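Local coordinates for putative Phosphate (Eubacterium rectale, PDB 3DAO), which probably hydrolyses phosphate esters, as a member of the haloacid dehalogenase-like hydrolase family, at residues I24-D27 with T31-K34; S249-N254 with E258-A263; T88-P93 with W213-Y218. One frame throughout, in Å; residues are numbered along the deposited sequence.

Contact 1 (I24-D27 with T31-K34)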
ATOM      1  N   ILE A  24       3.079 -13.650  -9.857  1.00 14.96           N
ATOM      2  CA  ILE A  24       3.677 -12.325 -10.119  1.00 15.11           C
ATOM      3  C   ILE A  24       3.012 -11.256  -9.273  1.00 15.10           C
ATOM      4  O   ILE A  24       1.803 -11.224  -9.180  1.00 13.55           O
ATOM      5  CB  ILE A  24       3.607 -11.933 -11.597  1.00 15.13           C
ATOM      6  CG1 ILE A  24       4.330 -12.964 -12.440  1.00 15.76           C
ATOM      7  CG2 ILE A  24       4.196 -10.530 -11.807  1.00 16.91           C
ATOM      8  CD1 ILE A  24       3.976 -12.857 -13.962  1.00 18.23           C
ATOM      9  N   ALA A  25       3.823 -10.466  -8.568  1.00 15.24           N
ATOM     10  CA  ALA A  25       3.305  -9.321  -7.809  1.00 14.51           C
ATOM     11  C   ALA A  25       3.987  -8.055  -8.318  1.00 16.60           C
ATOM     12  O   ALA A  25       5.182  -8.055  -8.569  1.00 19.48           O
ATOM     13  CB  ALA A  25       3.534  -9.490  -6.307  1.00 15.12           C
ATOM     14  N   THR A  26       3.210  -6.994  -8.441  1.00 16.21           N
ATOM     15  CA  THR A  26       3.727  -5.706  -8.848  1.00 16.80           C
ATOM     16  C   THR A  26       3.061  -4.568  -8.114  1.00 18.04           C
ATOM     17  O   THR A  26       1.863  -4.647  -7.793  1.00 17.34           O
ATOM     18  CB  THR A  26       3.570  -5.473 -10.383  1.00 16.99           C
ATOM     19  OG1 THR A  26       4.169  -4.221 -10.743  1.00 18.13           O
ATOM     20  CG2 THR A  26       2.098  -5.442 -10.829  1.00 13.78           C
ATOM     21  N   ASP A  27       3.856  -3.540  -7.762  1.00 17.82           N
ATOM     22  CA  ASP A  27       3.226  -2.306  -7.292  1.00 19.68           C
ATOM     23  C   ASP A  27       2.850  -1.505  -8.542  1.00 19.14           C
ATOM     24  O   ASP A  27       3.030  -1.960  -9.677  1.00 18.19           O
ATOM     25  CB  ASP A  27       3.928  -1.508  -6.148  1.00 22.84           C
ATOM     26  CG  ASP A  27       5.355  -1.137  -6.421  1.00 29.90           C
ATOM     27  OD1 ASP A  27       5.821  -1.338  -7.554  1.00 29.29           O
ATOM     28  OD2 ASP A  27       6.005  -0.597  -5.469  1.00 26.72           O
ATOM     29  N   THR A  31       5.809   2.460 -11.082  1.00 19.40           N
ATOM     30  CA  THR A  31       6.265   1.149 -11.599  1.00 19.11           C
ATOM     31  C   THR A  31       5.605   0.843 -12.934  1.00 19.58           C
ATOM     32  O   THR A  31       6.283   0.566 -13.917  1.00 19.36           O
ATOM     33  CB  THR A  31       5.966   0.015 -10.597  1.00 21.12           C
ATOM     34  OG1 THR A  31       6.759   0.225  -9.411  1.00 20.31           O
ATOM     35  CG2 THR A  31       6.304  -1.334 -11.145  1.00 17.59           C
ATOM     36  N   LEU A  32       4.272   0.879 -12.938  1.00 18.83           N
ATOM     37  CA  LEU A  32       3.474   0.663 -14.161  1.00 19.88           C
ATOM     38  C   LEU A  32       3.007   1.960 -14.771  1.00 21.77           C
ATOM     39  O   LEU A  32       2.849   2.080 -15.983  1.00 22.36           O
ATOM     40  CB  LEU A  32       2.216  -0.166 -13.850  1.00 20.09           C
ATOM     41  CG  LEU A  32       2.445  -1.548 -13.192  1.00 16.57           C
ATOM     42  CD1 LEU A  32       1.089  -2.243 -12.901  1.00 16.87           C
ATOM     43  CD2 LEU A  32       3.372  -2.450 -13.947  1.00 17.27           C
ATOM     44  N   VAL A  33       2.766   2.932 -13.918  1.00 21.38           N
ATOM     45  CA  VAL A  33       2.220   4.219 -14.348  1.00 23.83           C
ATOM     46  C   VAL A  33       2.711   5.354 -13.491  1.00 24.88           C
ATOM     47  O   VAL A  33       3.197   5.158 -12.403  1.00 22.07           O
ATOM     48  CB  VAL A  33       0.680   4.237 -14.245  1.00 24.18           C
ATOM     49  CG1 VAL A  33       0.078   3.082 -15.080  1.00 22.94           C
ATOM     50  CG2 VAL A  33       0.229   4.111 -12.765  1.00 24.19           C
ATOM     51  N   LYS A  34       2.528   6.549 -14.010  1.00 26.16           N
ATOM     52  CA  LYS A  34       2.850   7.767 -13.268  1.00 27.97           C
ATOM     53  C   LYS A  34       2.057   7.764 -11.976  1.00 27.35           C
ATOM     54  O   LYS A  34       0.893   7.397 -11.939  1.00 24.55           O
ATOM     55  CB  LYS A  34       2.502   9.002 -14.090  1.00 27.73           C
ATOM     56  CG  LYS A  34       2.984  10.294 -13.461  1.00 34.64           C
ATOM     57  CD  LYS A  34       2.706  11.475 -14.370  1.00 39.51           C
ATOM     58  CE  LYS A  34       3.058  12.787 -13.663  1.00 42.92           C
ATOM     59  NZ  LYS A  34       2.779  13.973 -14.528  1.00 47.58           N
TER
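Thr31 meets Asp27 just beyond the end of strand 23-26, and the one hydrogen bond that spans the two segments joins them. Thr31 OG1 donates to Asp27 OD1 at 2.6 Å, approaching from above the carboxylate, 39° out of its plane, with the two side chains crossing at about a right angle. Asp27 holds CG between its own backbone N and carbonyl carbon (chi1 55°), and this turns the acid toward the returning loop. A second hydroxyl secures the backbone: Thr26 OG1 gives a hydrogen bond of 2.7 Å to Asp27 O, in the carbonyl plane and on a lone pair.

The remaining contacts are van der Waals: the methyl CG2 of Thr31 lies 3.6 Å from the hydroxyl oxygen OG1 of Thr26, while Leu32 and Thr26 reach toward each other tip to tip, with CD1 of Leu32 3.9 Å from CG2 of Thr26. Threonine suits both places because it offers a hydroxyl for the turn and a methyl for the buried packing. With an alanine at Asp27, Thr31 OG1 is likely to lose its acceptor and Lys212 this salt-bridge partner.

Asp27 and Thr31 fit the DxDx(T/V) pattern of the family, whose first aspartate is usually the nucleophile. The geometry is consistent with a carboxylate whose rotation is fixed, one oxygen by Thr31 and the other by Lys212, in a probable phosphoryl-transfer site lined also by Asp235 and Asp239.

Contact 2 (S249-N254 with E258-A263); sequences SYAVSN and EVIAAA
Ile260 leans from helix 257-262 over the end of strand 248-252, and its side chain runs on toward the loop that follows the strand. Its CA lies 3.8 Å from Ala251 CB, but its CB has already drawn back from that methyl. CG1 then turns toward the strand, set anti to the carbonyl carbon (chi1 -70°), and comes to 4.3 Å from Ala251 CB, close also to the carbonyl oxygen of Val252. The tip, CD1, continues in an extended chain and ends 3.8 Å from Ser253 O, where the strand has given way to loop. A long branched chain suits this partly exposed margin, since it spans the strand end and also touches Thr266 of the next strand.

Ala251 is the centre of the packing. Its methyl receives Val259 CG1 at 3.9 Å and Ala263 CB at 3.7 Å, so the axes of the short segments 249-252 and 258-262 approach to 7.3 Å, running nearly antiparallel. Small residues suit this closeness: the CA atoms of Ala251 and Ile260 are 5.3 Å apart.

Ser249 brings the polar element. Its OG comes within 3.2 Å of Ala263 CA, yet OG is hydrogen-bonded to Leu243 O and to Lys264 N, beside the residue at which the chain leaves the helix.

Strand 248-252, helix 257-262 and strand 265-267 form a beta-alpha-beta unit of the Rossmann-like core. No hydrogen bond crosses between the two segments, so their chemistry implies association through methyl packing, with the serine linking the chain just after the helix, at Lys264, to Leu243 of helix 240-245.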
ATOM      1  N   SER A 249      13.076 -10.922  -9.444  1.00 20.02           N
ATOM      2  CA  SER A 249      12.530  -9.611  -9.223  1.00 19.23           C
ATOM      3  C   SER A 249      13.172  -8.579 -10.111  1.00 18.86           C
ATOM      4  O   SER A 249      14.311  -8.755 -10.581  1.00 20.05           O
ATOM      5  CB  SER A 249      12.670  -9.208  -7.760  1.00 19.72           C
ATOM      6  OG  SER A 249      14.039  -9.078  -7.386  1.00 18.58           O
ATOM      7  N   TYR A 250      12.408  -7.518 -10.320  1.00 19.28           N
ATOM      8  CA  TYR A 250      12.800  -6.404 -11.173  1.00 18.16           C
ATOM      9  C   TYR A 250      12.522  -5.076 -10.540  1.00 19.08           C
ATOM     10  O   TYR A 250      11.417  -4.837 -10.009  1.00 19.09           O
ATOM     11  CB  TYR A 250      12.040  -6.439 -12.518  1.00 18.34           C
ATOM     12  CG  TYR A 250      12.327  -7.670 -13.329  1.00 18.13           C
ATOM     13  CD1 TYR A 250      11.711  -8.881 -13.008  1.00 20.04           C
ATOM     14  CD2 TYR A 250      13.268  -7.648 -14.370  1.00 21.17           C
ATOM     15  CE1 TYR A 250      11.998 -10.036 -13.732  1.00 22.77           C
ATOM     16  CE2 TYR A 250      13.575  -8.816 -15.094  1.00 22.48           C
ATOM     17  CZ  TYR A 250      12.920 -10.002 -14.753  1.00 23.15           C
ATOM     18  OH  TYR A 250      13.166 -11.181 -15.415  1.00 30.34           O
ATOM     19  N   ALA A 251      13.541  -4.217 -10.614  1.00 17.91           N
ATOM     20  CA  ALA A 251      13.452  -2.816 -10.268  1.00 17.85           C
ATOM     21  C   ALA A 251      13.441  -1.950 -11.488  1.00 18.55           C
ATOM     22  O   ALA A 251      14.226  -2.141 -12.424  1.00 22.32           O
ATOM     23  CB  ALA A 251      14.645  -2.375  -9.374  1.00 18.21           C
ATOM     24  N   VAL A 252      12.533  -0.989 -11.498  1.00 18.10           N
ATOM     25  CA  VAL A 252      12.537   0.012 -12.581  1.00 18.19           C
ATOM     26  C   VAL A 252      13.884   0.744 -12.500  1.00 19.25           C
ATOM     27  O   VAL A 252      14.394   1.002 -11.413  1.00 18.13           O
ATOM     28  CB  VAL A 252      11.336   0.947 -12.560  1.00 20.28           C
ATOM     29  CG1 VAL A 252      10.092   0.108 -12.885  1.00 19.92           C
ATOM     30  CG2 VAL A 252      11.195   1.685 -11.214  1.00 20.56           C
ATOM     31  N   SER A 253      14.454   1.061 -13.660  1.00 19.86           N
ATOM     32  CA  SER A 253      15.834   1.584 -13.708  1.00 22.08           C
ATOM     33  C   SER A 253      16.003   2.986 -13.154  1.00 22.82           C
ATOM     34  O   SER A 253      17.125   3.434 -12.915  1.00 24.58           O
ATOM     35  CB  SER A 253      16.428   1.450 -15.146  1.00 21.88           C
ATOM     36  OG  SER A 253      15.707   2.224 -16.087  1.00 22.68           O
ATOM     37  N   ASN A 254      14.901   3.679 -12.931  1.00 22.27           N
ATOM     38  CA  ASN A 254      14.961   5.031 -12.410  1.00 22.11           C
ATOM     39  C   ASN A 254      14.837   5.050 -10.894  1.00 22.41           C
ATOM     40  O   ASN A 254      14.817   6.112 -10.275  1.00 22.07           O
ATOM     41  CB  ASN A 254      13.894   5.946 -13.004  1.00 23.23           C
ATOM     42  CG  ASN A 254      12.477   5.475 -12.710  1.00 24.84           C
ATOM     43  OD1 ASN A 254      12.104   4.360 -13.080  1.00 22.19           O
ATOM     44  ND2 ASN A 254      11.663   6.347 -12.096  1.00 21.15           N
ATOM     45  N   GLU A 258      19.570   1.461  -4.033  1.00 22.90           N
ATOM     46  CA  GLU A 258      19.305   0.369  -3.085  1.00 21.87           C
ATOM     47  C   GLU A 258      18.211  -0.562  -3.583  1.00 21.99           C
ATOM     48  O   GLU A 258      18.209  -1.766  -3.289  1.00 20.28           O
ATOM     49  CB  GLU A 258      18.922   0.877  -1.701  1.00 23.64           C
ATOM     50  CG  GLU A 258      20.021   1.645  -1.007  1.00 24.64           C
ATOM     51  CD  GLU A 258      20.157   3.076  -1.494  1.00 27.46           C
ATOM     52  OE1 GLU A 258      19.316   3.508  -2.300  1.00 22.86           O
ATOM     53  OE2 GLU A 258      21.094   3.785  -1.038  1.00 26.76           O
ATOM     54  N   VAL A 259      17.264   0.019  -4.319  1.00 20.01           N
ATOM     55  CA  VAL A 259      16.133  -0.785  -4.852  1.00 21.08           C
ATOM     56  C   VAL A 259      16.712  -1.653  -5.961  1.00 22.19           C
ATOM     57  O   VAL A 259      16.490  -2.871  -6.021  1.00 22.66           O
ATOM     58  CB  VAL A 259      14.997   0.092  -5.342  1.00 22.09           C
ATOM     59  CG1 VAL A 259      13.866  -0.777  -5.891  1.00 20.85           C
ATOM     60  CG2 VAL A 259      14.503   1.020  -4.208  1.00 21.10           C
ATOM     61  N   ILE A 260      17.506  -1.022  -6.824  1.00 22.31           N
ATOM     62  CA  ILE A 260      18.124  -1.737  -7.926  1.00 22.41           C
ATOM     63  C   ILE A 260      18.936  -2.902  -7.384  1.00 22.27           C
ATOM     64  O   ILE A 260      18.864  -4.013  -7.885  1.00 22.33           O
ATOM     65  CB  ILE A 260      19.004  -0.824  -8.800  1.00 22.07           C
ATOM     66  CG1 ILE A 260      18.088   0.136  -9.572  1.00 24.68           C
ATOM     67  CG2 ILE A 260      19.900  -1.701  -9.729  1.00 25.81           C
ATOM     68  CD1 ILE A 260      18.810   1.277 -10.309  1.00 25.88           C
ATOM     69  N   ALA A 261      19.633  -2.664  -6.280  1.00 23.23           N
ATOM     70  CA  ALA A 261      20.540  -3.681  -5.729  1.00 21.73           C
ATOM     71  C   ALA A 261      19.781  -4.819  -5.094  1.00 21.41           C
ATOM     72  O   ALA A 261      20.263  -5.962  -5.038  1.00 21.68           O
ATOM     73  CB  ALA A 261      21.507  -3.068  -4.690  1.00 22.83           C
ATOM     74  N   ALA A 262      18.580  -4.511  -4.632  1.00 20.94           N
ATOM     75  CA  ALA A 262      17.745  -5.526  -3.960  1.00 20.67           C
ATOM     76  C   ALA A 262      17.179  -6.494  -4.977  1.00 20.90           C
ATOM     77  O   ALA A 262      16.937  -7.669  -4.679  1.00 20.06           O
ATOM     78  CB  ALA A 262      16.583  -4.865  -3.212  1.00 21.71           C
ATOM     79  N   ALA A 263      16.917  -5.960  -6.163  1.00 20.97           N
ATOM     80  CA  ALA A 263      16.243  -6.733  -7.249  1.00 21.49           C
ATOM     81  C   ALA A 263      17.197  -7.623  -8.009  1.00 23.18           C
ATOM     82  O   ALA A 263      18.374  -7.297  -8.153  1.00 21.72           O
ATOM     83  CB  ALA A 263      15.587  -5.772  -8.218  1.00 20.36           C
TER

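Contact 3 (T88-P93 with W213-Y218)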
ATOM      1  N   THR A  88      -2.113  -3.910   4.392  1.00 16.02           N
ATOM      2  CA  THR A  88      -3.036  -4.060   5.513  1.00 15.79           C
ATOM      3  C   THR A  88      -4.314  -4.816   5.142  1.00 18.17           C
ATOM      4  O   THR A  88      -5.072  -5.265   6.013  1.00 17.56           O
ATOM      5  CB  THR A  88      -3.429  -2.705   6.131  1.00 18.10           C
ATOM      6  OG1 THR A  88      -3.956  -1.835   5.121  1.00 14.38           O
ATOM      7  CG2 THR A  88      -2.233  -2.054   6.849  1.00 16.80           C
ATOM      8  N   VAL A  89      -4.510  -4.979   3.826  1.00 16.83           N
ATOM      9  CA  VAL A  89      -5.659  -5.742   3.299  1.00 16.38           C
ATOM     10  C   VAL A  89      -5.233  -6.585   2.101  1.00 16.16           C
ATOM     11  O   VAL A  89      -4.492  -6.103   1.225  1.00 15.08           O
ATOM     12  CB  VAL A  89      -6.798  -4.827   2.834  1.00 17.51           C
ATOM     13  CG1 VAL A  89      -8.081  -5.637   2.537  1.00 20.99           C
ATOM     14  CG2 VAL A  89      -7.080  -3.715   3.848  1.00 18.65           C
ATOM     15  N   VAL A  90      -5.682  -7.840   2.143  1.00 15.97           N
ATOM     16  CA  VAL A  90      -5.492  -8.843   1.098  1.00 15.84           C
ATOM     17  C   VAL A  90      -6.892  -9.353   0.708  1.00 18.78           C
ATOM     18  O   VAL A  90      -7.661  -9.828   1.545  1.00 19.42           O
ATOM     19  CB  VAL A  90      -4.663 -10.033   1.578  1.00 15.88           C
ATOM     20  CG1 VAL A  90      -4.432 -11.058   0.438  1.00 17.07           C
ATOM     21  CG2 VAL A  90      -3.340  -9.601   2.227  1.00 17.82           C
ATOM     22  N   ARG A  91      -7.213  -9.251  -0.571  1.00 17.16           N
ATOM     23  CA  ARG A  91      -8.550  -9.593  -1.037  1.00 17.98           C
ATOM     24  C   ARG A  91      -8.625 -10.056  -2.481  1.00 18.34           C
ATOM     25  O   ARG A  91      -7.741  -9.787  -3.330  1.00 18.85           O
ATOM     26  CB  ARG A  91      -9.491  -8.391  -0.830  1.00 18.68           C
ATOM     27  CG  ARG A  91      -9.179  -7.085  -1.583  1.00 19.39           C
ATOM     28  CD  ARG A  91     -10.394  -6.178  -1.369  1.00 27.02           C
ATOM     29  NE  ARG A  91     -11.559  -6.866  -1.936  1.00 35.83           N
ATOM     30  CZ  ARG A  91     -12.824  -6.519  -1.769  1.00 37.04           C
ATOM     31  NH1 ARG A  91     -13.175  -5.486  -0.976  1.00 31.24           N
ATOM     32  NH2 ARG A  91     -13.744  -7.239  -2.376  1.00 41.01           N
ATOM     33  N   THR A  92      -9.715 -10.756  -2.731  1.00 19.27           N
ATOM     34  CA  THR A  92     -10.048 -11.227  -4.051  1.00 19.78           C
ATOM     35  C   THR A  92     -10.989 -10.150  -4.533  1.00 21.43           C
ATOM     36  O   THR A  92     -11.292  -9.214  -3.808  1.00 21.69           O
ATOM     37  CB  THR A  92     -10.761 -12.624  -4.055  1.00 21.38           C
ATOM     38  OG1 THR A  92     -12.137 -12.448  -3.723  1.00 22.94           O
ATOM     39  CG2 THR A  92     -10.123 -13.606  -3.079  1.00 21.57           C
ATOM     40  N   PRO A  93     -11.452 -10.253  -5.770  1.00 22.46           N
ATOM     41  CA  PRO A  93     -12.348  -9.230  -6.223  1.00 24.12           C
ATOM     42  C   PRO A  93     -13.648  -9.203  -5.461  1.00 26.90           C
ATOM     43  O   PRO A  93     -14.313  -8.183  -5.427  1.00 29.91           O
ATOM     44  CB  PRO A  93     -12.642  -9.633  -7.685  1.00 24.11           C
ATOM     45  CG  PRO A  93     -11.540 -10.487  -8.084  1.00 21.47           C
ATOM     46  CD  PRO A  93     -10.995 -11.135  -6.854  1.00 22.90           C
ATOM     47  N   TRP A 213       5.525  -7.382   2.164  1.00 16.34           N
ATOM     48  CA  TRP A 213       6.020  -8.780   2.167  1.00 17.10           C
ATOM     49  C   TRP A 213       5.205  -9.668   3.093  1.00 16.92           C
ATOM     50  O   TRP A 213       4.922 -10.817   2.787  1.00 21.28           O
ATOM     51  CB  TRP A 213       7.510  -8.895   2.510  1.00 17.43           C
ATOM     52  CG  TRP A 213       7.935 -10.320   2.448  1.00 18.11           C
ATOM     53  CD1 TRP A 213       8.234 -11.124   3.504  1.00 23.94           C
ATOM     54  CD2 TRP A 213       7.976 -11.158   1.283  1.00 18.62           C
ATOM     55  NE1 TRP A 213       8.521 -12.407   3.066  1.00 25.53           N
ATOM     56  CE2 TRP A 213       8.383 -12.447   1.705  1.00 23.72           C
ATOM     57  CE3 TRP A 213       7.760 -10.938  -0.071  1.00 18.06           C
ATOM     58  CZ2 TRP A 213       8.543 -13.502   0.821  1.00 26.46           C
ATOM     59  CZ3 TRP A 213       7.935 -12.015  -0.962  1.00 24.08           C
ATOM     60  CH2 TRP A 213       8.315 -13.256  -0.512  1.00 25.07           C
ATOM     61  N   THR A 214       4.784  -9.131   4.220  1.00 16.60           N
ATOM     62  CA  THR A 214       3.919  -9.894   5.133  1.00 17.80           C
ATOM     63  C   THR A 214       2.647 -10.359   4.428  1.00 17.53           C
ATOM     64  O   THR A 214       2.244 -11.548   4.460  1.00 17.61           O
ATOM     65  CB  THR A 214       3.546  -9.079   6.402  1.00 18.17           C
ATOM     66  OG1 THR A 214       4.745  -8.798   7.131  1.00 18.78           O
ATOM     67  CG2 THR A 214       2.597  -9.878   7.326  1.00 19.55           C
ATOM     68  N   ALA A 215       2.022  -9.393   3.771  1.00 16.21           N
ATOM     69  CA  ALA A 215       0.771  -9.637   3.072  1.00 15.46           C
ATOM     70  C   ALA A 215       1.004 -10.581   1.895  1.00 16.27           C
ATOM     71  O   ALA A 215       0.200 -11.464   1.645  1.00 17.23           O
ATOM     72  CB  ALA A 215       0.123  -8.336   2.563  1.00 15.11           C
ATOM     73  N   LEU A 216       2.090 -10.363   1.175  1.00 14.58           N
ATOM     74  CA  LEU A 216       2.385 -11.215   0.018  1.00 16.60           C
ATOM     75  C   LEU A 216       2.681 -12.626   0.468  1.00 17.59           C
ATOM     76  O   LEU A 216       2.265 -13.594  -0.149  1.00 18.81           O
ATOM     77  CB  LEU A 216       3.497 -10.627  -0.852  1.00 16.73           C
ATOM     78  CG  LEU A 216       3.725 -11.275  -2.205  1.00 23.06           C
ATOM     79  CD1 LEU A 216       2.441 -11.246  -2.994  1.00 20.31           C
ATOM     80  CD2 LEU A 216       4.885 -10.595  -2.970  1.00 19.45           C
ATOM     81  N   SER A 217       3.374 -12.749   1.592  1.00 19.84           N
ATOM     82  CA  SER A 217       3.710 -14.059   2.148  1.00 21.87           C
ATOM     83  C   SER A 217       2.460 -14.845   2.515  1.00 22.86           C
ATOM     84  O   SER A 217       2.411 -16.068   2.387  1.00 23.19           O
ATOM     85  CB  SER A 217       4.598 -13.906   3.383  1.00 22.97           C
ATOM     86  OG  SER A 217       5.829 -13.342   3.020  1.00 28.62           O
ATOM     87  N   TYR A 218       1.448 -14.113   2.958  1.00 22.89           N
ATOM     88  CA  TYR A 218       0.157 -14.686   3.295  1.00 22.38           C
ATOM     89  C   TYR A 218      -0.434 -15.414   2.085  1.00 22.20           C
ATOM     90  O   TYR A 218      -0.922 -16.574   2.187  1.00 20.88           O
ATOM     91  CB  TYR A 218      -0.817 -13.626   3.836  1.00 22.78           C
ATOM     92  CG  TYR A 218      -2.219 -14.112   3.860  1.00 21.06           C
ATOM     93  CD1 TYR A 218      -2.712 -14.823   4.954  1.00 26.79           C
ATOM     94  CD2 TYR A 218      -3.052 -13.951   2.758  1.00 23.34           C
ATOM     95  CE1 TYR A 218      -3.996 -15.301   4.944  1.00 25.68           C
ATOM     96  CE2 TYR A 218      -4.319 -14.429   2.744  1.00 25.78           C
ATOM     97  CZ  TYR A 218      -4.791 -15.119   3.835  1.00 23.92           C
ATOM     98  OH  TYR A 218      -6.065 -15.591   3.788  1.00 33.14           O
TER
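Val90 packs on Ala215 and Tyr218 where helix 212-222 lies against the antiparallel margin of the Rossmann-like sheet. Strand 89-91 sits between strands 81-84 and 96-99, and enters through a classic beta bulge in which Thr88 and Val89 both face Thr84.

The tight part joins two buried residues: CG2 of Val90 lies 3.7 Å from Ala215 CB, and the short alanine, one turn before Tyr218, lets the helix come down on the strand. The looser part is the approach to the partly exposed Tyr218. CG1 of Val90, anti to the backbone N (chi1 -178°), lies 4.0 Å from Tyr218 CD2, meeting the ring obliquely. A beta-branched valine suits a strand and can serve both neighbours at once, while the tyrosine, long and flat, reaches on to Leu97 and Lys98 of strand 96-99.

Arg91 and Trp213 flank the contact without joining it. Arg91 points away from the helix and folds back on its own chain: NE donates to Thr92 O at 3.0 Å, with the oxygen in the guanidinium plane, and its guanidinium group makes a cation-pi interaction with Phe66. Behind the helix, Trp213 packs on helix 240-245, and Ser217 CB lies over one face of its ring, toward the rim. Ser217 OG and Ser217 N each bond to Trp213 O at 2.7 Å, reaching that oxygen from opposite faces of its carbonyl plane.

How the contacts relate
All three contacts reach the same eight-stranded sheet. Contact 1 sits at a central strand and contact 3 near one margin, both with buried cores, whereas contact 2, toward the other margin, is only partly buried. Contact 1 is the polar one, joined by a hydrogen bond at the presumed active site; contacts 2 and 3 set a helix on a strand by apolar packing, the former through alanine methyls between neighbouring elements, the latter through valine and an aromatic ring across a long chain separation. Contact 1 touches both others: Thr31 O meets Val252 CG1, and Ala25 CB meets Leu216 CD2. Contacts 2 and 3 stay about 9 Å apart at their nearest atoms.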